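Local atomic coordinates of manganese-containing pseudocatalase (Thermus thermophilus, PDB entry 2V8T), a protein that probably breaks hydrogen peroxide down to water and oxygen at a site that holds two manganese ions. Residues Lys162-Val165 with Tyr166-Thr169; Pro58-Asp61 with Leu62-Ile66; Leu104-Ala107 with Lys108-Asn112. One frame throughout, in Å; residues are numbered along the deposited sequence. Where two conformers were deposited one is given.

Interaction 1 (Lys162-Val165 with Tyr166-Thr169)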
loop_
_atom_site.group_PDB
_atom_site.type_symbol
_atom_site.label_atom_id
_atom_site.label_comp_id
_atom_site.label_asym_id
_atom_site.label_seq_id
_atom_site.Cartn_x
_atom_site.Cartn_y
_atom_site.Cartn_z
ATOM N N LYS A 162 -23.278 5.985 2.170
ATOM C CA LYS A 162 -24.371 5.857 1.191
ATOM C C LYS A 162 -25.165 7.148 1.076
ATOM O O LYS A 162 -25.518 7.558 -0.022
ATOM C CB LYS A 162 -25.258 4.641 1.491
ATOM C CG LYS A 162 -24.531 3.310 1.272
ATOM C CD LYS A 162 -25.415 2.174 0.896
ATOM C CE LYS A 162 -24.683 0.865 0.656
ATOM N NZ LYS A 162 -23.971 0.290 1.855
ATOM N N LEU A 163 -25.494 7.765 2.219
ATOM C CA LEU A 163 -26.237 9.019 2.215
ATOM C C LEU A 163 -25.465 10.111 1.450
ATOM O O LEU A 163 -26.048 10.872 0.673
ATOM C CB LEU A 163 -26.518 9.493 3.631
ATOM C CG LEU A 163 -27.578 8.682 4.388
ATOM C CD1 LEU A 163 -27.462 8.969 5.891
ATOM C CD2 LEU A 163 -28.972 9.010 3.905
ATOM N N ARG A 164 -24.167 10.218 1.724
ATOM C CA ARG A 164 -23.388 11.276 1.062
ATOM C C ARG A 164 -23.287 11.044 -0.443
ATOM O O ARG A 164 -23.441 11.976 -1.224
ATOM C CB ARG A 164 -22.006 11.376 1.709
ATOM C CG ARG A 164 -22.095 11.935 3.126
ATOM C CD ARG A 164 -20.788 11.740 3.898
ATOM N NE ARG A 164 -20.911 12.350 5.219
ATOM C CZ ARG A 164 -19.949 12.323 6.135
ATOM N NH1 ARG A 164 -18.877 11.584 5.976
ATOM N NH2 ARG A 164 -20.143 12.994 7.259
ATOM N N VAL A 165 -23.078 9.784 -0.877
ATOM C CA VAL A 165 -23.035 9.519 -2.306
ATOM C C VAL A 165 -24.406 9.791 -2.919
ATOM O O VAL A 165 -24.513 10.327 -4.036
ATOM C CB VAL A 165 -22.545 8.092 -2.580
ATOM C CG1 VAL A 165 -22.688 7.722 -4.059
ATOM C CG2 VAL A 165 -21.072 7.957 -2.168
ATOM N N TYR A 166 -25.503 9.430 -2.234
ATOM C CA TYR A 166 -26.839 9.745 -2.707
ATOM C C TYR A 166 -26.982 11.218 -3.018
ATOM O O TYR A 166 -27.601 11.640 -3.999
ATOM C CB TYR A 166 -27.871 9.312 -1.645
ATOM C CG TYR A 166 -29.287 9.583 -2.048
ATOM C CD1 TYR A 166 -29.873 10.787 -1.762
ATOM C CD2 TYR A 166 -30.078 8.604 -2.666
ATOM C CE1 TYR A 166 -31.186 11.046 -2.119
ATOM C CE2 TYR A 166 -31.381 8.837 -3.018
ATOM C CZ TYR A 166 -31.928 10.086 -2.748
ATOM O OH TYR A 166 -33.248 10.387 -3.071
ATOM N N GLU A 167 -26.421 12.062 -2.132
ATOM C CA GLU A 167 -26.485 13.500 -2.275
ATOM C C GLU A 167 -25.606 14.066 -3.391
ATOM O O GLU A 167 -25.718 15.260 -3.713
ATOM C CB GLU A 167 -26.143 14.162 -0.945
ATOM C CG GLU A 167 -27.214 13.904 0.121
ATOM C CD GLU A 167 -26.857 14.606 1.383
ATOM O OE1 GLU A 167 -25.697 14.264 1.855
ATOM O OE2 GLU A 167 -27.576 15.423 1.941
ATOM N N MET A 168 -24.735 13.221 -3.979
ATOM C CA MET A 168 -23.885 13.596 -5.091
ATOM C C MET A 168 -24.471 13.194 -6.447
ATOM O O MET A 168 -24.039 13.748 -7.455
ATOM C CB MET A 168 -22.477 12.943 -4.912
ATOM C CG MET A 168 -21.745 13.405 -3.672
ATOM S SD MET A 168 -20.296 12.355 -3.222
ATOM C CE MET A 168 -19.196 12.616 -4.678
ATOM N N THR A 169 -25.306 12.168 -6.479
ATOM C CA THR A 169 -25.664 11.481 -7.718
ATOM C C THR A 169 -27.176 11.584 -7.876
ATOM O O THR A 169 -27.896 11.056 -7.063
ATOM C CB THR A 169 -25.185 9.970 -7.736
ATOM O OG1 THR A 169 -25.726 9.272 -6.624
ATOM C CG2 THR A 169 -23.619 9.897 -7.746
#
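The phenol ring of Y166 has the carbonyl O of L163 oblique to it, neither over a face nor at an edge, while I218 of the same chain and P99 of the second subunit also pack on this side chain. The carboxylate of E167 stands next to that same carbonyl, OE1 3.6 Å from O of L163. Here helix 144-166, one of the long helices of the ferritin-like bundle, runs out into a loop, and the stretch works as an example of how carbonyls are used where a helix passes into a loop. Regular bonds lead up to this point: N of Y166 gives its hydrogen to O of K162 at 2.9 Å, and N of E167 bonds to O of L163 at 3.1 Å. With CG anti to the backbone N (chi1 -179°), Y166 carries its ring off the helix toward E220, which bonds its OH. E167 instead lays its CG 3.3 Å from O of L163 before the chain runs on extended. Shortening E167 to an alanine would probably open a gap beside O of L163 and against P99 of the second subunit, and take a negative charge from the neighbourhood of R164. The guanidinium of R164 itself is held by a salt bridge to E280 of the second subunit. K162 turns inward, where in the conformer described NZ bonds OE2 of E36, a manganese ligand, and is thus a second-shell contact of the metal site. Farther on, O of V165 accepts N of M168 at 2.9 Å from 65° above the carbonyl plane and, weakly, N of T169. The hydroxyl of T169, set between its own N and carbonyl carbon (chi1 57°), brings OG1 to 3.0 Å from O of V165.

Interaction 2 (Pro58-Asp61 with Leu62-Ile66)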
loop_
_atom_site.group_PDB
_atom_site.type_symbol
_atom_site.label_atom_id
_atom_site.label_comp_id
_atom_site.label_asym_id
_atom_site.label_seq_id
_atom_site.Cartn_x
_atom_site.Cartn_y
_atom_site.Cartn_z
ATOM N N PRO A 58 -27.390 -18.449 18.170
ATOM C CA PRO A 58 -28.202 -17.387 17.602
ATOM C C PRO A 58 -27.349 -16.267 16.996
ATOM O O PRO A 58 -27.713 -15.665 15.953
ATOM C CB PRO A 58 -28.992 -16.905 18.839
ATOM C CG PRO A 58 -29.076 -18.169 19.734
ATOM C CD PRO A 58 -27.722 -18.757 19.567
ATOM N N TYR A 59 -26.226 -15.983 17.629
ATOM C CA TYR A 59 -25.316 -14.921 17.165
ATOM C C TYR A 59 -24.530 -15.362 15.956
ATOM O O TYR A 59 -24.294 -14.562 15.025
ATOM C CB TYR A 59 -24.368 -14.536 18.331
ATOM C CG TYR A 59 -25.133 -14.140 19.566
ATOM C CD1 TYR A 59 -25.704 -12.899 19.684
ATOM C CD2 TYR A 59 -25.334 -15.058 20.594
ATOM C CE1 TYR A 59 -26.477 -12.589 20.791
ATOM C CE2 TYR A 59 -26.113 -14.757 21.699
ATOM C CZ TYR A 59 -26.677 -13.498 21.801
ATOM O OH TYR A 59 -27.417 -13.210 22.915
ATOM N N TYR A 60 -24.120 -16.619 15.921
ATOM C CA TYR A 60 -23.468 -17.191 14.729
ATOM C C TYR A 60 -24.421 -17.136 13.536
ATOM O O TYR A 60 -24.028 -16.698 12.435
ATOM C CB TYR A 60 -23.033 -18.610 15.021
ATOM C CG TYR A 60 -22.478 -19.303 13.790
ATOM C CD1 TYR A 60 -21.331 -18.846 13.153
ATOM C CD2 TYR A 60 -23.111 -20.419 13.267
ATOM C CE1 TYR A 60 -20.850 -19.464 12.024
ATOM C CE2 TYR A 60 -22.629 -21.050 12.148
ATOM C CZ TYR A 60 -21.484 -20.602 11.528
ATOM O OH TYR A 60 -20.957 -21.213 10.417
ATOM N N ASP A 61 -25.656 -17.569 13.719
ATOM C CA ASP A 61 -26.612 -17.548 12.627
ATOM C C ASP A 61 -26.731 -16.146 12.062
ATOM O O ASP A 61 -26.784 -15.940 10.843
ATOM C CB ASP A 61 -28.082 -17.913 13.129
ATOM C CG ASP A 61 -28.305 -19.439 13.348
ATOM O OD1 ASP A 61 -27.334 -20.247 13.207
ATOM O OD2 ASP A 61 -29.483 -19.769 13.655
ATOM N N LEU A 62 -26.778 -15.158 12.944
ATOM C CA LEU A 62 -26.959 -13.772 12.516
ATOM C C LEU A 62 -25.787 -13.326 11.617
ATOM O O LEU A 62 -26.003 -12.795 10.540
ATOM C CB LEU A 62 -27.082 -12.879 13.747
ATOM C CG LEU A 62 -27.421 -11.473 13.434
ATOM C CD1 LEU A 62 -28.779 -11.320 12.794
ATOM C CD2 LEU A 62 -27.320 -10.622 14.698
ATOM N N ILE A 63 -24.556 -13.521 12.105
ATOM C CA ILE A 63 -23.394 -13.055 11.335
ATOM C C ILE A 63 -23.251 -13.848 10.047
ATOM O O ILE A 63 -22.969 -13.287 8.980
ATOM C CB ILE A 63 -22.120 -13.098 12.220
ATOM C CG1 ILE A 63 -22.242 -12.120 13.418
ATOM C CG2 ILE A 63 -20.865 -12.769 11.374
ATOM C CD1 ILE A 63 -21.053 -12.229 14.419
ATOM N N ALA A 64 -23.419 -15.181 10.108
ATOM C CA ALA A 64 -23.267 -16.002 8.937
ATOM C C ALA A 64 -24.289 -15.627 7.859
ATOM O O ALA A 64 -23.991 -15.643 6.654
ATOM C CB ALA A 64 -23.365 -17.478 9.288
ATOM N N ASN A 65 -25.520 -15.353 8.285
ATOM C CA ASN A 65 -26.589 -15.034 7.358
ATOM C C ASN A 65 -26.447 -13.622 6.768
ATOM O O ASN A 65 -26.639 -13.427 5.574
ATOM C CB ASN A 65 -27.935 -15.181 8.052
ATOM C CG ASN A 65 -29.068 -14.975 7.104
ATOM O OD1 ASN A 65 -29.273 -15.775 6.177
ATOM N ND2 ASN A 65 -29.814 -13.904 7.287
ATOM N N ILE A 66 -26.119 -12.634 7.610
ATOM C CA ILE A 66 -25.928 -11.284 7.083
ATOM C C ILE A 66 -24.741 -11.271 6.117
ATOM O O ILE A 66 -24.809 -10.615 5.073
ATOM C CB ILE A 66 -25.861 -10.233 8.187
ATOM C CG1 ILE A 66 -27.201 -10.151 8.909
ATOM C CG2 ILE A 66 -25.477 -8.865 7.604
ATOM C CD1 ILE A 66 -27.198 -9.212 10.126
#
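Y60 presents one face of its ring to A64, whose methyl CB sits 4.2 Å above the ring plane, displaced toward the rim on the side of CE1. The two residues are one helical turn apart, and the same turn is tied in the backbone: N of A64 reaches O of Y60 at 2.8 Å, nearly along the C=O axis and almost straight. Because CG of Y60 is anti to the backbone N (chi1 174°), its ring slants along the helix over the residue that follows one turn on. F50 meets the ring with the planes about 55° apart, and the hydroxyl bonds to D6 of the fourth subunit, joining this turn to the assembly.

CB of N65 lies only 3.1 Å from O of D61, the oxygen that also accepts N of N65 at 2.9 Å. N65 then swings its buried amide away from this turn, where both ends are used: OD1 takes a hydrogen from N of F236 and ND2 gives one to O of Y234, fixing which way round the amide sits. In the conformer described, D61 directs OD2 to K57 in a salt bridge and to N of D243. Nearby, CB of L62 rests 3.5 Å from O of Y59, with the leucine packing on A191 of helix 172-200.

Such i-to-i+3 and i-to-i+4 contacts are those of the opening turns of helix 57-85 in a ferritin-like bundle, a helix that farther on supplies the manganese ligands E70 and H73, and here holds D61, predicted together with S237 to bind calcium.

Interaction 3 (Leu104-Ala107 with Lys108-Asn112)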
loop_
_atom_site.group_PDB
_atom_site.type_symbol
_atom_site.label_atom_id
_atom_site.label_comp_id
_atom_site.label_asym_id
_atom_site.label_seq_id
_atom_site.Cartn_x
_atom_site.Cartn_y
_atom_site.Cartn_z
ATOM N N LEU A 104 -12.808 6.964 -27.023
ATOM C CA LEU A 104 -12.748 7.079 -25.572
ATOM C C LEU A 104 -12.223 8.459 -25.148
ATOM O O LEU A 104 -11.792 8.622 -24.002
ATOM C CB LEU A 104 -11.941 5.969 -24.936
ATOM C CG LEU A 104 -12.459 4.546 -25.189
ATOM C CD1 LEU A 104 -11.489 3.534 -24.542
ATOM C CD2 LEU A 104 -13.875 4.335 -24.700
ATOM N N GLY A 105 -12.285 9.462 -26.025
ATOM C CA GLY A 105 -11.713 10.746 -25.672
ATOM C C GLY A 105 -12.268 11.331 -24.391
ATOM O O GLY A 105 -11.504 11.933 -23.587
ATOM N N PHE A 106 -13.553 11.168 -24.163
ATOM C CA PHE A 106 -14.146 11.701 -22.919
ATOM C C PHE A 106 -13.463 11.165 -21.672
ATOM O O PHE A 106 -13.394 11.844 -20.633
ATOM C CB PHE A 106 -15.654 11.364 -22.876
ATOM C CG PHE A 106 -15.962 9.907 -22.706
ATOM C CD1 PHE A 106 -16.133 9.348 -21.442
ATOM C CD2 PHE A 106 -16.001 9.025 -23.792
ATOM C CE1 PHE A 106 -16.329 8.018 -21.253
ATOM C CE2 PHE A 106 -16.212 7.674 -23.611
ATOM C CZ PHE A 106 -16.364 7.175 -22.358
ATOM N N ALA A 107 -12.993 9.926 -21.752
ATOM C CA ALA A 107 -12.451 9.262 -20.578
ATOM C C ALA A 107 -11.126 9.859 -20.143
ATOM O O ALA A 107 -10.713 9.674 -18.995
ATOM C CB ALA A 107 -12.315 7.775 -20.837
ATOM N N LYS A 108 -10.452 10.609 -21.027
ATOM C CA LYS A 108 -9.237 11.284 -20.661
ATOM C C LYS A 108 -9.446 12.236 -19.482
ATOM O O LYS A 108 -8.500 12.532 -18.732
ATOM C CB LYS A 108 -8.683 12.063 -21.898
ATOM C CG LYS A 108 -7.233 12.466 -21.773
ATOM C CD LYS A 108 -6.798 13.323 -22.934
ATOM C CE LYS A 108 -7.289 14.703 -22.849
ATOM N NZ LYS A 108 -6.757 15.658 -23.904
ATOM N N ASP A 109 -10.646 12.779 -19.357
ATOM C CA ASP A 109 -10.915 13.890 -18.439
ATOM C C ASP A 109 -11.768 13.497 -17.232
ATOM O O ASP A 109 -12.019 14.354 -16.377
ATOM C CB ASP A 109 -11.588 15.032 -19.213
ATOM C CG ASP A 109 -10.709 15.614 -20.266
ATOM O OD1 ASP A 109 -9.503 15.775 -20.039
ATOM O OD2 ASP A 109 -11.244 15.974 -21.345
ATOM N N VAL A 110 -12.229 12.261 -17.133
ATOM C CA VAL A 110 -13.060 11.839 -16.008
ATOM C C VAL A 110 -12.184 11.602 -14.786
ATOM O O VAL A 110 -10.968 11.482 -14.881
ATOM C CB VAL A 110 -13.884 10.576 -16.371
ATOM C CG1 VAL A 110 -14.796 10.863 -17.562
ATOM C CG2 VAL A 110 -13.020 9.338 -16.544
ATOM N N ARG A 111 -12.813 11.493 -13.615
ATOM C CA ARG A 111 -12.039 11.238 -12.394
ATOM C C ARG A 111 -11.313 9.892 -12.468
ATOM O O ARG A 111 -10.114 9.804 -12.150
ATOM C CB ARG A 111 -12.914 11.275 -11.160
ATOM C CG ARG A 111 -13.476 12.664 -10.831
ATOM C CD ARG A 111 -14.304 12.647 -9.555
ATOM N NE ARG A 111 -13.468 12.433 -8.368
ATOM C CZ ARG A 111 -13.377 11.318 -7.660
ATOM N NH1 ARG A 111 -14.247 10.336 -7.778
ATOM N NH2 ARG A 111 -12.374 11.225 -6.778
ATOM N N ASN A 112 -12.051 8.853 -12.846
ATOM C CA ASN A 112 -11.561 7.478 -12.784
ATOM C C ASN A 112 -11.315 6.954 -14.197
ATOM O O ASN A 112 -12.203 6.434 -14.870
ATOM C CB ASN A 112 -12.524 6.581 -12.003
ATOM C CG ASN A 112 -11.995 5.192 -11.818
ATOM O OD1 ASN A 112 -11.213 4.692 -12.638
ATOM N ND2 ASN A 112 -12.432 4.503 -10.758
HETATM O O HOH W 1 -10.931 14.643 -23.763
#
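V110 folds back against F106 and A107 to make the close-packed half of this contact. Its CG1 lies 3.5 Å from O of F106; CG1 is anti to the carbonyl carbon (chi1 -60°), which puts CG2 of V110 between the backbone N and the carbonyl carbon, 3.4 Å from O of A107, so that the methyls meet two successive carbonyls. CG1 also approaches the edge of the F106 ring, near its plane, 4.4 Å from CD1 of F106, while CB of A107 covers one face toward the rim. The backbone beneath is a run of overlapping i-to-i+3 turns in the loop that leads to helix 114-117: N of K108 bonds O of G105 at 3.1 Å and N of D109 bonds O of F106 at 3.2 Å, each donor standing well above the carbonyl plane. The opposite character appears at D109, an exposed residue. There a water bridges the turn, giving one hydrogen to O of G105 and one to OD2 of D109, each at 2.8 Å. OD1 of D109 bonds N21 of the fifth subunit, and the bent chain of K108 leads NZ into a salt bridge with D19 of that same neighbouring subunit.

From the N terminus, interaction 2 comes first, in the opening turns of helix 57-85; interaction 3 follows in the loop before helix 114-117, and interaction 1 comes last, where helix 144-166 gives way to the loop before helix 172-200. Each joins residues a turn apart on one unbroken stretch, so none closes a long loop, and the three neither nest nor cross. Interactions 2 and 3 lie on opposite sides of the chain's centre, their own centres about 43 Å apart. Interactions 1 and 3 come within about 6 Å at their nearest atoms without touching. Between subunits they do meet: L104 and A107 pack on E167 and M168 of the fifth subunit.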